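Local coordinates for protein formiminoglutamase (Trypanosoma cruzi, PDB 4MYK) that hydrolyses N-formimino-L-glutamate with a manganese pair, as an arginase-like metalloenzyme of the arginase/deacetylase fold, at residues Ala97-Leu109 against Asp123-Phe136. The protein carries 1 engineered substitution. Residues are numbered along the deposited sequence; the frame is centred on the assembly and turned at random.
Sequences AHEKLESKVFTVL and DQSAPNGRAMLRAF
Glu102 OE1 is gripped by two groups. Arg130 NE donates to it at 3.1 Å in a fairly straight salt-bridge bond (162°), and a water that also binds Arg130 NH2 donates a second. The guanidinium of Arg130 offers its edge, but OE1 is met from above the carboxylate plane. With CG anti to the backbone N (chi1 179°) and an extended chain, Glu102 reaches across as a knob among Pro127, Arg130, Ala131 and Arg134. Glu102 OE2 makes a long salt bridge, 3.9 Å, to Arg134 NH1. Arg134, bent at chi3, lays its guanidinium on one face of the Phe106 ring, with CZ 3.6 Å from the ring centroid. This is a stacked cation-pi contact.

Helices 94-110 and 125-135 precede and follow strand 114-119 in the parallel sheet of the arginase/deacetylase fold and pack against it side by side; their segments cross at -39°. Between the helices, Ala131 CB fits among Glu102, Val105, Phe106 and Leu109, and lies 3.7 Å from Val105 CG1. Leu109 CD1 touches Met132 SD and Ala135 CB, both at 3.7 Å. Val105 CG2 packs on Asn128 OD1; Asn128 ND2 is hydrogen-bonded to Asp278. His98 sets ND1 3.3 Å from Pro127 CG, and a water accepts a bond from Arg130 NH2 and a weak one from His98 ND1.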
loop_
_atom_site.group_PDB
_atom_site.type_symbol
_atom_site.label_atom_id
_atom_site.label_comp_id
_atom_site.label_asym_id
_atom_site.label_seq_id
_atom_site.Cartn_x
_atom_site.Cartn_y
_atom_site.Cartn_z
ATOM N N ALA A 97 -25.789 6.893 26.247
ATOM C CA ALA A 97 -24.389 7.135 25.905
ATOM C C ALA A 97 -24.286 8.242 24.868
ATOM O O ALA A 97 -23.352 9.032 24.877
ATOM C CB ALA A 97 -23.741 5.862 25.387
ATOM N N HIS A 98 -25.260 8.298 23.975
ATOM C CA HIS A 98 -25.335 9.370 22.998
ATOM C C HIS A 98 -25.582 10.711 23.654
ATOM O O HIS A 98 -25.026 11.729 23.252
ATOM C CB HIS A 98 -26.457 9.085 22.011
ATOM C CG HIS A 98 -26.073 8.114 20.948
ATOM N ND1 HIS A 98 -25.942 8.477 19.628
ATOM C CD2 HIS A 98 -25.747 6.802 21.015
ATOM C CE1 HIS A 98 -25.574 7.422 18.921
ATOM N NE2 HIS A 98 -25.446 6.396 19.739
ATOM N N GLU A 99 -26.444 10.702 24.661
ATOM C CA GLU A 99 -26.790 11.924 25.366
ATOM C C GLU A 99 -25.608 12.441 26.154
ATOM O O GLU A 99 -25.316 13.628 26.129
ATOM C CB GLU A 99 -27.957 11.675 26.310
ATOM C CG GLU A 99 -29.242 11.265 25.618
ATOM C CD GLU A 99 -30.376 11.160 26.601
ATOM O OE1 GLU A 99 -30.463 12.040 27.481
ATOM O OE2 GLU A 99 -31.168 10.196 26.513
ATOM N N LYS A 100 -24.926 11.545 26.856
ATOM C CA LYS A 100 -23.786 11.940 27.673
ATOM C C LYS A 100 -22.606 12.390 26.817
ATOM O O LYS A 100 -21.824 13.249 27.231
ATOM C CB LYS A 100 -23.347 10.789 28.568
ATOM C CG LYS A 100 -24.434 10.220 29.432
ATOM C CD LYS A 100 -23.836 9.166 30.317
ATOM C CE LYS A 100 -22.529 9.674 30.898
ATOM N NZ LYS A 100 -22.120 8.914 32.117
ATOM N N LEU A 101 -22.474 11.785 25.637
ATOM C CA LEU A 101 -21.465 12.196 24.661
ATOM C C LEU A 101 -21.722 13.626 24.174
ATOM O O LEU A 101 -20.864 14.485 24.293
ATOM C CB LEU A 101 -21.414 11.220 23.471
ATOM C CG LEU A 101 -20.548 11.673 22.285
ATOM C CD1 LEU A 101 -19.128 11.985 22.747
ATOM C CD2 LEU A 101 -20.537 10.655 21.156
ATOM N N GLU A 102 -22.908 13.882 23.636
ATOM C CA GLU A 102 -23.254 15.237 23.209
ATOM C C GLU A 102 -23.069 16.268 24.337
ATOM O O GLU A 102 -22.504 17.344 24.141
ATOM C CB GLU A 102 -24.694 15.287 22.696
ATOM C CG GLU A 102 -25.156 16.669 22.248
ATOM C CD GLU A 102 -26.656 16.730 21.955
ATOM O OE1 GLU A 102 -27.246 15.678 21.616
ATOM O OE2 GLU A 102 -27.243 17.835 22.068
ATOM N N SER A 103 -23.554 15.934 25.521
ATOM C CA SER A 103 -23.545 16.877 26.616
ATOM C C SER A 103 -22.112 17.247 26.971
ATOM O O SER A 103 -21.809 18.396 27.290
ATOM C CB SER A 103 -24.274 16.272 27.812
ATOM O OG SER A 103 -24.406 17.214 28.859
ATOM N N LYS A 104 -21.232 16.257 26.898
ATOM C CA LYS A 104 -19.823 16.419 27.244
ATOM C C LYS A 104 -19.062 17.252 26.225
ATOM O O LYS A 104 -18.320 18.144 26.584
ATOM C CB LYS A 104 -19.156 15.047 27.377
ATOM C CG LYS A 104 -17.663 15.110 27.673
ATOM C CD LYS A 104 -17.396 15.907 28.918
ATOM C CE LYS A 104 -16.001 15.650 29.426
ATOM N NZ LYS A 104 -15.853 16.115 30.832
ATOM N N VAL A 105 -19.234 16.938 24.949
ATOM C CA VAL A 105 -18.608 17.714 23.891
ATOM C C VAL A 105 -19.050 19.174 23.967
ATOM O O VAL A 105 -18.238 20.089 23.795
ATOM C CB VAL A 105 -18.939 17.130 22.496
ATOM C CG1 VAL A 105 -18.415 18.044 21.386
ATOM C CG2 VAL A 105 -18.363 15.730 22.364
ATOM N N PHE A 106 -20.337 19.391 24.236
ATOM C CA PHE A 106 -20.868 20.748 24.339
ATOM C C PHE A 106 -20.181 21.557 25.429
ATOM O O PHE A 106 -19.767 22.693 25.200
ATOM C CB PHE A 106 -22.367 20.758 24.602
ATOM C CG PHE A 106 -22.901 22.137 24.880
ATOM C CD1 PHE A 106 -23.109 23.036 23.843
ATOM C CD2 PHE A 106 -23.156 22.550 26.179
ATOM C CE1 PHE A 106 -23.578 24.310 24.091
ATOM C CE2 PHE A 106 -23.633 23.826 26.429
ATOM C CZ PHE A 106 -23.842 24.706 25.381
ATOM N N THR A 107 -20.070 20.970 26.617
ATOM C CA THR A 107 -19.405 21.636 27.731
ATOM C C THR A 107 -17.982 22.071 27.362
ATOM O O THR A 107 -17.610 23.219 27.587
ATOM C CB THR A 107 -19.430 20.774 29.025
ATOM O OG1 THR A 107 -18.609 19.612 28.861
ATOM C CG2 THR A 107 -20.849 20.335 29.344
ATOM N N VAL A 108 -17.200 21.167 26.770
ATOM C CA VAL A 108 -15.850 21.515 26.310
ATOM C C VAL A 108 -15.903 22.655 25.293
ATOM O O VAL A 108 -15.095 23.584 25.340
ATOM C CB VAL A 108 -15.089 20.303 25.698
ATOM C CG1 VAL A 108 -13.757 20.750 25.139
ATOM C CG2 VAL A 108 -14.861 19.240 26.737
ATOM N N LEU A 109 -16.871 22.565 24.383
ATOM C CA LEU A 109 -17.103 23.592 23.373
ATOM C C LEU A 109 -17.475 24.926 24.020
ATOM O O LEU A 109 -16.872 25.960 23.733
ATOM C CB LEU A 109 -18.222 23.169 22.412
ATOM C CG LEU A 109 -17.951 22.157 21.297
ATOM C CD1 LEU A 109 -19.220 21.960 20.473
ATOM C CD2 LEU A 109 -16.803 22.631 20.424
ATOM N N ASP A 123 -21.663 6.503 14.358
ATOM C CA ASP A 123 -22.884 7.031 14.979
ATOM C C ASP A 123 -22.633 8.123 16.030
ATOM O O ASP A 123 -23.512 8.936 16.313
ATOM C CB ASP A 123 -23.730 5.891 15.542
ATOM C CG ASP A 123 -24.359 5.039 14.442
ATOM O OD1 ASP A 123 -25.143 4.122 14.771
ATOM O OD2 ASP A 123 -24.084 5.288 13.247
ATOM N N GLN A 124 -21.420 8.141 16.580
ATOM C CA GLN A 124 -20.994 9.170 17.517
ATOM C C GLN A 124 -21.109 10.575 16.914
ATOM O O GLN A 124 -21.216 11.562 17.644
ATOM C CB GLN A 124 -19.545 8.910 17.943
ATOM C CG GLN A 124 -18.502 9.229 16.861
ATOM C CD GLN A 124 -17.082 8.998 17.334
ATOM O OE1 GLN A 124 -16.850 8.630 18.483
ATOM N NE2 GLN A 124 -16.123 9.207 16.450
ATOM N N SER A 125 -21.079 10.658 15.584
ATOM C CA SER A 125 -21.038 11.941 14.898
ATOM C C SER A 125 -22.329 12.722 15.059
ATOM O O SER A 125 -22.322 13.949 15.010
ATOM C CB SER A 125 -20.745 11.741 13.420
ATOM O OG SER A 125 -19.618 10.905 13.245
ATOM N N ALA A 126 -23.440 12.012 15.246
ATOM C CA ALA A 126 -24.722 12.676 15.448
ATOM C C ALA A 126 -24.725 13.498 16.747
ATOM O O ALA A 126 -24.963 14.705 16.713
ATOM C CB ALA A 126 -25.866 11.677 15.405
ATOM N N PRO A 127 -24.433 12.852 17.894
ATOM C CA PRO A 127 -24.305 13.578 19.164
ATOM C C PRO A 127 -23.326 14.742 19.052
ATOM O O PRO A 127 -23.606 15.849 19.504
ATOM C CB PRO A 127 -23.727 12.521 20.107
ATOM C CG PRO A 127 -24.159 11.229 19.550
ATOM C CD PRO A 127 -24.212 11.401 18.065
ATOM N N ASN A 128 -22.169 14.464 18.460
ATOM C CA ASN A 128 -21.114 15.453 18.269
ATOM C C ASN A 128 -21.567 16.683 17.490
ATOM O O ASN A 128 -21.262 17.811 17.860
ATOM C CB ASN A 128 -19.924 14.803 17.559
ATOM C CG ASN A 128 -19.178 13.836 18.449
ATOM O OD1 ASN A 128 -19.361 13.825 19.663
ATOM N ND2 ASN A 128 -18.314 13.030 17.850
ATOM N N GLY A 129 -22.289 16.454 16.403
ATOM C CA GLY A 129 -22.832 17.536 15.610
ATOM C C GLY A 129 -23.871 18.366 16.345
ATOM O O GLY A 129 -23.892 19.591 16.215
ATOM N N ARG A 130 -24.743 17.708 17.106
ATOM C CA ARG A 130 -25.750 18.427 17.890
ATOM C C ARG A 130 -25.104 19.296 18.969
ATOM O O ARG A 130 -25.549 20.418 19.226
ATOM C CB ARG A 130 -26.765 17.458 18.497
ATOM C CG ARG A 130 -27.742 16.894 17.479
ATOM C CD ARG A 130 -28.857 16.104 18.133
ATOM N NE ARG A 130 -28.366 14.936 18.862
ATOM C CZ ARG A 130 -28.188 13.738 18.316
ATOM N NH1 ARG A 130 -28.445 13.559 17.023
ATOM N NH2 ARG A 130 -27.754 12.726 19.059
ATOM N N ALA A 131 -24.053 18.772 19.596
ATOM C CA ALA A 131 -23.206 19.572 20.484
ATOM C C ALA A 131 -22.727 20.860 19.799
ATOM O O ALA A 131 -22.652 21.916 20.435
ATOM C CB ALA A 131 -22.012 18.746 20.989
ATOM N N MET A 132 -22.411 20.760 18.505
ATOM C CA MET A 132 -21.980 21.909 17.704
ATOM C C MET A 132 -23.133 22.863 17.428
ATOM O O MET A 132 -22.978 24.073 17.545
ATOM C CB MET A 132 -21.369 21.470 16.369
ATOM C CG MET A 132 -19.967 20.866 16.451
ATOM S SD MET A 132 -18.623 22.015 16.822
ATOM C CE MET A 132 -18.640 23.077 15.364
ATOM N N LEU A 133 -24.281 22.305 17.050
ATOM C CA LEU A 133 -25.465 23.102 16.737
ATOM C C LEU A 133 -26.011 23.838 17.957
ATOM O O LEU A 133 -26.745 24.819 17.817
ATOM C CB LEU A 133 -26.567 22.232 16.130
ATOM C CG LEU A 133 -26.265 21.508 14.813
ATOM C CD1 LEU A 133 -27.462 20.652 14.394
ATOM C CD2 LEU A 133 -25.884 22.497 13.720
ATOM N N ARG A 134 -25.662 23.357 19.146
ATOM C CA ARG A 134 -26.042 24.038 20.381
ATOM C C ARG A 134 -25.038 25.125 20.669
ATOM O O ARG A 134 -25.399 26.230 21.063
ATOM C CB ARG A 134 -26.074 23.072 21.571
ATOM C CG ARG A 134 -27.280 22.150 21.633
ATOM C CD ARG A 134 -27.079 21.125 22.749
ATOM N NE ARG A 134 -26.829 21.794 24.022
ATOM C CZ ARG A 134 -26.258 21.232 25.083
ATOM N NH1 ARG A 134 -25.855 19.971 25.046
ATOM N NH2 ARG A 134 -26.081 21.946 26.189
ATOM N N ALA A 135 -23.765 24.801 20.486
ATOM C CA ALA A 135 -22.698 25.725 20.831
ATOM C C ALA A 135 -22.644 26.948 19.905
ATOM O O ALA A 135 -22.332 28.054 20.359
ATOM C CB ALA A 135 -21.350 25.000 20.871
ATOM N N PHE A 136 -22.932 26.748 18.618
ATOM C CA PHE A 136 -22.955 27.845 17.650
ATOM C C PHE A 136 -24.270 27.815 16.896
ATOM O O PHE A 136 -24.341 27.335 15.765
ATOM C CB PHE A 136 -21.787 27.748 16.676
ATOM C CG PHE A 136 -20.507 27.313 17.320
ATOM C CD1 PHE A 136 -19.734 28.215 18.028
ATOM C CD2 PHE A 136 -20.086 25.993 17.233
ATOM C CE1 PHE A 136 -18.555 27.811 18.631
ATOM C CE2 PHE A 136 -18.915 25.583 17.837
ATOM C CZ PHE A 136 -18.145 26.492 18.536
HETATM O O HOH W 1 -27.809 9.786 18.407
HETATM O O HOH W 2 -25.865 3.894 17.585
HETATM O O HOH W 3 -27.655 12.657 21.932
#